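Local structure of N-acetylglucosaminidase (Paenibacillus barengoltzii, 6INX) at residues D40-P54 against A89-L103. The protein probably hydrolyses N-acetylglucosamine-containing glycans, acting as a glycoside hydrolase family 18 N-acetylglucosaminidase. Sequence-based numbering, arbitrary orientation.
Sequences DRIQTGHLQNLKLLP and AMAESAVRAVTEYAL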
loop_
_atom_site.group_PDB
_atom_site.type_symbol
_atom_site.label_atom_id
_atom_site.label_comp_id
_atom_site.label_asym_id
_atom_site.label_seq_id
_atom_site.Cartn_x
_atom_site.Cartn_y
_atom_site.Cartn_z
ATOM N N ASP A 40 -5.351 -14.213 29.032
ATOM C CA ASP A 40 -4.095 -13.474 29.128
ATOM C C ASP A 40 -2.881 -14.378 29.268
ATOM O O ASP A 40 -1.807 -13.900 29.634
ATOM C CB ASP A 40 -4.094 -12.416 30.247
ATOM C CG ASP A 40 -5.095 -11.279 30.017
ATOM O OD1 ASP A 40 -5.688 -11.171 28.926
ATOM O OD2 ASP A 40 -5.282 -10.462 30.953
ATOM N N ARG A 41 -2.994 -15.667 28.973
ATOM C CA ARG A 41 -1.899 -16.609 29.148
ATOM C C ARG A 41 -1.674 -17.450 27.895
ATOM O O ARG A 41 -2.625 -17.834 27.201
ATOM C CB ARG A 41 -2.118 -17.518 30.371
ATOM C CG ARG A 41 -2.071 -16.747 31.688
ATOM C CD ARG A 41 -2.284 -17.633 32.922
ATOM N NE ARG A 41 -2.398 -16.779 34.106
ATOM C CZ ARG A 41 -1.388 -16.474 34.918
ATOM N NH1 ARG A 41 -0.174 -16.979 34.706
ATOM N NH2 ARG A 41 -1.593 -15.653 35.944
ATOM N N ILE A 42 -0.403 -17.747 27.627
ATOM C CA ILE A 42 -0.037 -18.675 26.561
ATOM C C ILE A 42 -0.559 -20.063 26.890
ATOM O O ILE A 42 -0.317 -20.595 27.982
ATOM C CB ILE A 42 1.490 -18.689 26.390
ATOM C CG1 ILE A 42 1.965 -17.330 25.876
ATOM C CG2 ILE A 42 1.908 -19.774 25.407
ATOM C CD1 ILE A 42 3.484 -17.132 25.979
ATOM N N GLN A 43 -1.264 -20.664 25.934
ATOM C CA GLN A 43 -1.871 -21.978 26.085
ATOM C C GLN A 43 -1.161 -22.972 25.178
ATOM O O GLN A 43 -0.967 -22.697 23.990
ATOM C CB GLN A 43 -3.351 -21.922 25.706
ATOM C CG GLN A 43 -4.179 -20.921 26.498
ATOM C CD GLN A 43 -4.225 -21.233 27.982
ATOM O OE1 GLN A 43 -4.127 -22.395 28.396
ATOM N NE2 GLN A 43 -4.357 -20.192 28.800
ATOM N N THR A 44 -0.794 -24.130 25.737
ATOM C CA THR A 44 -0.150 -25.202 24.981
ATOM C C THR A 44 -0.937 -26.507 24.975
ATOM O O THR A 44 -0.484 -27.471 24.351
ATOM C CB THR A 44 1.267 -25.480 25.514
ATOM O OG1 THR A 44 1.193 -25.867 26.890
ATOM C CG2 THR A 44 2.148 -24.241 25.374
ATOM N N GLY A 45 -2.097 -26.563 25.636
ATOM C CA GLY A 45 -2.803 -27.823 25.823
ATOM C C GLY A 45 -3.326 -28.452 24.548
ATOM O O GLY A 45 -3.576 -29.662 24.523
ATOM N N HIS A 46 -3.504 -27.665 23.491
ATOM C CA HIS A 46 -3.965 -28.204 22.220
ATOM C C HIS A 46 -2.836 -28.805 21.390
ATOM O O HIS A 46 -3.111 -29.509 20.412
ATOM C CB HIS A 46 -4.630 -27.089 21.412
ATOM C CG HIS A 46 -3.725 -25.922 21.160
ATOM N ND1 HIS A 46 -3.307 -25.073 22.167
ATOM C CD2 HIS A 46 -3.132 -25.479 20.026
ATOM C CE1 HIS A 46 -2.499 -24.159 21.660
ATOM N NE2 HIS A 46 -2.382 -24.377 20.362
ATOM N N LEU A 47 -1.581 -28.540 21.742
ATOM C CA LEU A 47 -0.455 -29.046 20.967
ATOM C C LEU A 47 -0.151 -30.483 21.370
ATOM O O LEU A 47 -0.208 -30.838 22.549
ATOM C CB LEU A 47 0.771 -28.168 21.212
ATOM C CG LEU A 47 0.546 -26.692 20.874
ATOM C CD1 LEU A 47 1.696 -25.835 21.371
ATOM C CD2 LEU A 47 0.345 -26.512 19.368
ATOM N N GLN A 48 0.190 -31.313 20.385
ATOM C CA GLN A 48 0.188 -32.756 20.595
ATOM C C GLN A 48 1.564 -33.405 20.673
ATOM O O GLN A 48 1.693 -34.458 21.301
ATOM C CB GLN A 48 -0.639 -33.452 19.505
ATOM C CG GLN A 48 -2.142 -33.332 19.722
ATOM C CD GLN A 48 -2.527 -33.411 21.189
ATOM O OE1 GLN A 48 -2.962 -32.425 21.786
ATOM N NE2 GLN A 48 -2.364 -34.590 21.780
ATOM N N ASN A 49 2.597 -32.814 20.074
ATOM C CA ASN A 49 3.869 -33.506 19.899
ATOM C C ASN A 49 5.012 -32.888 20.698
ATOM O O ASN A 49 6.183 -33.115 20.372
ATOM C CB ASN A 49 4.227 -33.595 18.413
ATOM C CG ASN A 49 3.289 -34.498 17.648
ATOM O OD1 ASN A 49 3.067 -35.645 18.032
ATOM N ND2 ASN A 49 2.737 -33.991 16.555
ATOM N N LEU A 50 4.702 -32.135 21.757
ATOM C CA LEU A 50 5.750 -31.447 22.501
ATOM C C LEU A 50 6.656 -32.405 23.264
ATOM O O LEU A 50 7.774 -32.017 23.623
ATOM C CB LEU A 50 5.140 -30.407 23.443
ATOM C CG LEU A 50 4.310 -29.291 22.788
ATOM C CD1 LEU A 50 3.981 -28.216 23.813
ATOM C CD2 LEU A 50 5.027 -28.688 21.581
ATOM N N LYS A 51 6.209 -33.639 23.507
ATOM C CA LYS A 51 7.060 -34.632 24.157
ATOM C C LYS A 51 8.193 -35.109 23.262
ATOM O O LYS A 51 9.132 -35.740 23.764
ATOM C CB LYS A 51 6.230 -35.835 24.619
ATOM C CG LYS A 51 5.195 -35.518 25.685
ATOM C CD LYS A 51 5.777 -34.680 26.805
ATOM C CE LYS A 51 5.170 -35.065 28.149
ATOM N NZ LYS A 51 3.896 -35.822 27.992
ATOM N N LEU A 52 8.133 -34.817 21.962
ATOM C CA LEU A 52 9.185 -35.186 21.025
ATOM C C LEU A 52 10.404 -34.277 21.107
ATOM O O LEU A 52 11.453 -34.627 20.556
ATOM C CB LEU A 52 8.619 -35.176 19.598
ATOM C CG LEU A 52 9.450 -35.755 18.451
ATOM C CD1 LEU A 52 9.866 -37.191 18.742
ATOM C CD2 LEU A 52 8.693 -35.663 17.135
ATOM N N LEU A 53 10.303 -33.136 21.787
ATOM C CA LEU A 53 11.374 -32.145 21.722
ATOM C C LEU A 53 12.723 -32.622 22.255
ATOM O O LEU A 53 13.741 -32.335 21.603
ATOM C CB LEU A 53 10.929 -30.822 22.360
ATOM C CG LEU A 53 9.650 -30.207 21.791
ATOM C CD1 LEU A 53 9.441 -28.835 22.414
ATOM C CD2 LEU A 53 9.685 -30.126 20.266
ATOM N N PRO A 54 12.819 -33.321 23.398
ATOM C CA PRO A 54 14.140 -33.810 23.827
ATOM C C PRO A 54 14.864 -34.638 22.780
ATOM O O PRO A 54 16.084 -34.505 22.638
ATOM C CB PRO A 54 13.821 -34.616 25.092
ATOM C CG PRO A 54 12.603 -33.943 25.648
ATOM C CD PRO A 54 11.796 -33.533 24.442
ATOM N N ALA A 89 0.800 -11.976 33.305
ATOM C CA ALA A 89 0.277 -13.314 33.029
ATOM C C ALA A 89 0.937 -13.923 31.800
ATOM O O ALA A 89 1.274 -15.112 31.799
ATOM C CB ALA A 89 -1.241 -13.259 32.861
ATOM N N MET A 90 1.122 -13.126 30.744
ATOM C CA MET A 90 1.810 -13.620 29.559
ATOM C C MET A 90 3.232 -14.032 29.898
ATOM O O MET A 90 3.716 -15.068 29.427
ATOM C CB MET A 90 1.848 -12.539 28.480
ATOM C CG MET A 90 0.505 -12.305 27.794
ATOM S SD MET A 90 -0.034 -13.686 26.773
ATOM C CE MET A 90 1.033 -13.487 25.343
ATOM N N ALA A 91 3.922 -13.215 30.692
ATOM C CA ALA A 91 5.293 -13.531 31.070
ATOM C C ALA A 91 5.348 -14.809 31.891
ATOM O O ALA A 91 6.196 -15.678 31.656
ATOM C CB ALA A 91 5.874 -12.362 31.858
ATOM N N GLU A 92 4.441 -14.939 32.870
ATOM C CA GLU A 92 4.404 -16.160 33.668
ATOM C C GLU A 92 4.145 -17.388 32.804
ATOM O O GLU A 92 4.731 -18.454 33.033
ATOM C CB GLU A 92 3.334 -16.039 34.760
ATOM C CG GLU A 92 3.669 -14.999 35.804
ATOM C CD GLU A 92 2.459 -14.575 36.614
ATOM O OE1 GLU A 92 1.412 -15.220 36.485
ATOM O OE2 GLU A 92 2.552 -13.585 37.363
ATOM N N SER A 93 3.257 -17.264 31.812
ATOM C CA SER A 93 2.914 -18.417 30.990
ATOM C C SER A 93 4.035 -18.772 30.024
ATOM O O SER A 93 4.159 -19.934 29.617
ATOM C CB SER A 93 1.592 -18.161 30.259
ATOM O OG SER A 93 1.728 -17.130 29.292
ATOM N N ALA A 94 4.862 -17.794 29.650
ATOM C CA ALA A 94 6.048 -18.106 28.859
ATOM C C ALA A 94 7.031 -18.915 29.686
ATOM O O ALA A 94 7.623 -19.886 29.193
ATOM C CB ALA A 94 6.703 -16.812 28.372
ATOM N N VAL A 95 7.196 -18.532 30.954
ATOM C CA VAL A 95 8.055 -19.288 31.857
ATOM C C VAL A 95 7.507 -20.693 32.058
ATOM O O VAL A 95 8.265 -21.667 32.112
ATOM C CB VAL A 95 8.221 -18.529 33.186
ATOM C CG1 VAL A 95 8.838 -19.447 34.252
ATOM C CG2 VAL A 95 9.098 -17.294 32.989
ATOM N N ARG A 96 6.179 -20.819 32.182
ATOM C CA ARG A 96 5.565 -22.137 32.288
ATOM C C ARG A 96 5.901 -23.003 31.080
ATOM O O ARG A 96 6.268 -24.174 31.228
ATOM C CB ARG A 96 4.050 -21.998 32.457
ATOM C CG ARG A 96 3.353 -23.326 32.651
ATOM C CD ARG A 96 1.854 -23.172 32.820
ATOM N NE ARG A 96 1.245 -24.428 33.251
ATOM C CZ ARG A 96 -0.025 -24.559 33.619
ATOM N NH1 ARG A 96 -0.836 -23.509 33.607
ATOM N NH2 ARG A 96 -0.485 -25.743 34.000
ATOM N N ALA A 97 5.830 -22.430 29.879
ATOM C CA ALA A 97 6.111 -23.199 28.672
ATOM C C ALA A 97 7.532 -23.752 28.681
ATOM O O ALA A 97 7.750 -24.937 28.392
ATOM C CB ALA A 97 5.864 -22.326 27.441
ATOM N N VAL A 98 8.511 -22.917 29.035
ATOM C CA VAL A 98 9.909 -23.357 28.974
ATOM C C VAL A 98 10.319 -24.248 30.135
ATOM O O VAL A 98 11.406 -24.844 30.089
ATOM C CB VAL A 98 10.917 -22.205 28.793
ATOM C CG1 VAL A 98 10.528 -21.331 27.617
ATOM C CG2 VAL A 98 11.061 -21.379 30.076
ATOM N N THR A 99 9.502 -24.345 31.185
ATOM C CA THR A 99 9.801 -25.277 32.270
ATOM C C THR A 99 9.021 -26.578 32.169
ATOM O O THR A 99 9.487 -27.607 32.677
ATOM C CB THR A 99 9.566 -24.629 33.642
ATOM O OG1 THR A 99 8.221 -24.143 33.738
ATOM C CG2 THR A 99 10.544 -23.489 33.871
ATOM N N GLU A 100 7.858 -26.560 31.516
ATOM C CA GLU A 100 7.060 -27.761 31.308
ATOM C C GLU A 100 7.574 -28.601 30.149
ATOM O O GLU A 100 7.378 -29.822 30.142
ATOM C CB GLU A 100 5.602 -27.379 31.032
ATOM C CG GLU A 100 4.826 -26.929 32.253
ATOM C CD GLU A 100 3.336 -26.739 31.966
ATOM O OE1 GLU A 100 2.971 -26.486 30.797
ATOM O OE2 GLU A 100 2.527 -26.854 32.914
ATOM N N TYR A 101 8.212 -27.972 29.162
ATOM C CA TYR A 101 8.653 -28.658 27.958
ATOM C C TYR A 101 10.071 -28.232 27.618
ATOM O O TYR A 101 10.591 -27.247 28.148
ATOM C CB TYR A 101 7.721 -28.347 26.780
ATOM C CG TYR A 101 6.309 -28.803 27.012
ATOM C CD1 TYR A 101 5.995 -30.155 27.024
ATOM C CD2 TYR A 101 5.290 -27.888 27.234
ATOM C CE1 TYR A 101 4.711 -30.587 27.239
ATOM C CE2 TYR A 101 3.995 -28.310 27.459
ATOM C CZ TYR A 101 3.713 -29.665 27.457
ATOM O OH TYR A 101 2.429 -30.113 27.673
ATOM N N ALA A 102 10.685 -28.971 26.689
ATOM C CA ALA A 102 12.059 -28.713 26.286
ATOM C C ALA A 102 12.096 -27.581 25.270
ATOM O O ALA A 102 12.628 -27.733 24.166
ATOM C CB ALA A 102 12.698 -29.981 25.717
ATOM N N LEU A 103 11.511 -26.453 25.636
ATOM C CA LEU A 103 11.481 -25.270 24.791
ATOM C C LEU A 103 12.576 -24.312 25.234
ATOM O O LEU A 103 12.839 -24.166 26.433
ATOM C CB LEU A 103 10.124 -24.578 24.903
ATOM C CG LEU A 103 8.957 -25.350 24.292
ATOM C CD1 LEU A 103 7.614 -24.828 24.792
ATOM C CD2 LEU A 103 9.023 -25.267 22.775
HETATM O O HOH W 1 2.178 -21.994 28.962
HETATM O O HOH W 2 -1.103 -21.178 31.156
HETATM O O HOH W 3 2.825 -24.611 28.673
HETATM O O HOH W 4 9.450 -31.419 25.749
#
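On the outside of the GH18 TIM barrel, the short strand 41-43, paired antiparallel with barrel strand 29-38, lies along helix 84-100, and S93 ties the strand's backbone to the helix. Its OG accepts the backbone N-H of I42 (2.8 Å, 161° at the hydrogen) and gives its own proton to M90 O one turn back (2.9 Å). The first torsion, chi1 67°, sets OG between the backbone N and carbonyl carbon of S93, where both bonds can be made. Replacing S93 by an alanine removes the hydroxyl and would probably leave the I42 N-H without its acceptor across the contact. I42 rests on the helix, its CD1 4.0 Å from A94 CB, while L67 and V69 of strand 64-70 also touch it.

Beside this, the extended R41 side chain lays its guanidinium over A89 CB and grips E92 end-on: NH1 (3.0 Å) and NH2 both donate to E92 OE1, which lies near the guanidinium plane, the carboxylate being turned 33° from it. A water also bridges I42 O to S93 O, and farther along another joins T44 OG1 to E100 OE1.

Where the helix ends, L50 CD1 sits over one face of the Y101 ring, a CH-pi contact 3.7 Å from the centroid. L53 CD1 meets L103 CD2 at 3.6 Å, and a water joins L50 O to A102 N. The start of helix 53-59 and the 3-10 segment before it thus pack on the residues that follow helix 84-100; the two helices lead into the parallel strands 64-70 and 105-109, as in the outer helical layer of a beta/alpha barrel.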